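Local coordinates for dihydroxyacetone kinase (Citrobacter freundii, PDB 1UN8) that catalyses the ATP-dependent phosphorylation of dihydroxyacetone to dihydroxyacetone phosphate, using a divalent metal cation, and works as a homodimer, at the interface of chains A and B. Residues are numbered along the deposited sequence; one frame, centred on the assembly and turned at random. Chains: chain A/B, Dihydroxyacetone kinase.

The interface of chains A and B. Residues chain A 119, 122-123, 126, 134; chain B 438, 442, 463, 467.
Carboxylate oxygen OE1 of A:Glu123 is gripped from the partner chain by two donors that arrive from opposite faces of the carboxylate plane. Amide nitrogen NE2 of B:Gln463 donates on the syn side at 2.7 Å from OE1, with an angle of 156° at the hydrogen and the acceptor close to the amide plane. The phenol OH of B:Tyr467 donates on the anti side, 3.0 Å from the same OE1, which lies at the edge of the ring, in its plane, with ring and carboxylate planes 61° apart. Within chain A, guanidinium NH1 of A:Arg126 adds a looser salt bridge, 3.4 Å from OE1, and the three partners together would be expected to favour the ionised acid. A bend at chi2 (-58°) sets the A:Glu123 carboxylate between two partner helices, OE1 on the 453-468 side and OE2 3.6 Å from CB of B:Ala442 in 430-448. One polar focus is thus framed by apolar contacts where helix 112-127 of the DhaK region meets the partner's ATP-binding DhaL helical barrel in the homodimer; the contact's centre lies about 21 Å from the active-site A:His220. Over the centre of one B:Tyr467 ring face sits CA of A:Gly119, 3.5 Å from the centroid, a CH-pi contact; the lack of a side chain there is consistent with so close an approach. Beside it, the terminal methyl CE of A:Met134 touches ring carbon CD2 of B:Tyr467 at 3.6 Å.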
# COMPACT_ATOMS: atom_id res chain seq x y z
N GLY A 119 -18.10 -23.65 10.77
CA GLY A 119 -18.36 -25.02 11.17
C GLY A 119 -19.84 -25.31 11.39
O GLY A 119 -20.37 -26.25 10.81
N ALA A 122 -21.42 -25.42 8.05
CA ALA A 122 -21.21 -26.65 7.30
C ALA A 122 -22.17 -27.73 7.80
O ALA A 122 -22.74 -28.49 7.01
CB ALA A 122 -19.77 -27.11 7.46
N GLU A 123 -22.34 -27.79 9.12
CA GLU A 123 -23.21 -28.78 9.73
C GLU A 123 -24.64 -28.58 9.30
O GLU A 123 -25.34 -29.54 8.97
CB GLU A 123 -23.11 -28.71 11.26
CG GLU A 123 -21.74 -29.10 11.77
CD GLU A 123 -21.36 -30.50 11.34
OE1 GLU A 123 -20.15 -30.75 11.12
OE2 GLU A 123 -22.27 -31.35 11.23
N ARG A 126 -24.96 -29.64 5.68
CA ARG A 126 -24.98 -31.08 5.51
C ARG A 126 -26.37 -31.63 5.77
O ARG A 126 -26.81 -32.55 5.08
CB ARG A 126 -23.95 -31.74 6.42
CG ARG A 126 -22.53 -31.59 5.90
CD ARG A 126 -21.50 -32.10 6.87
NE ARG A 126 -20.17 -32.10 6.27
CZ ARG A 126 -19.04 -32.17 6.96
NH1 ARG A 126 -19.09 -32.25 8.29
NH2 ARG A 126 -17.87 -32.15 6.33
N MET A 134 -14.28 -28.80 5.02
CA MET A 134 -13.64 -27.62 5.56
C MET A 134 -12.14 -27.81 5.78
O MET A 134 -11.71 -28.81 6.36
CB MET A 134 -14.28 -27.23 6.89
CG MET A 134 -13.72 -25.97 7.48
SD MET A 134 -14.73 -25.32 8.83
CE MET A 134 -13.49 -25.33 10.10
N ILE B 438 -23.41 -27.16 17.43
CA ILE B 438 -22.65 -28.03 16.55
C ILE B 438 -22.85 -29.48 16.99
O ILE B 438 -23.18 -30.36 16.19
CB ILE B 438 -21.15 -27.69 16.60
CG1 ILE B 438 -20.89 -26.37 15.88
CG2 ILE B 438 -20.33 -28.84 16.01
CD1 ILE B 438 -19.49 -25.86 16.03
N ALA B 442 -24.87 -32.13 14.53
CA ALA B 442 -24.14 -33.27 13.97
C ALA B 442 -24.70 -34.56 14.55
O ALA B 442 -24.76 -35.57 13.86
CB ALA B 442 -22.65 -33.14 14.28
N GLN B 463 -17.24 -33.69 16.14
CA GLN B 463 -17.38 -32.46 15.38
C GLN B 463 -17.08 -31.26 16.26
O GLN B 463 -16.47 -30.28 15.83
CB GLN B 463 -18.79 -32.37 14.79
CG GLN B 463 -19.04 -33.44 13.72
CD GLN B 463 -17.98 -33.42 12.63
OE1 GLN B 463 -17.08 -34.25 12.61
NE2 GLN B 463 -18.10 -32.48 11.70
N TYR B 467 -13.98 -28.45 15.11
CA TYR B 467 -14.16 -27.01 14.97
C TYR B 467 -13.66 -26.28 16.20
O TYR B 467 -12.97 -25.28 16.07
CB TYR B 467 -15.65 -26.69 14.76
CG TYR B 467 -16.25 -27.33 13.52
CD1 TYR B 467 -17.47 -28.00 13.58
CD2 TYR B 467 -15.59 -27.27 12.28
CE1 TYR B 467 -18.02 -28.59 12.46
CE2 TYR B 467 -16.13 -27.86 11.15
CZ TYR B 467 -17.35 -28.53 11.25
OH TYR B 467 -17.88 -29.15 10.13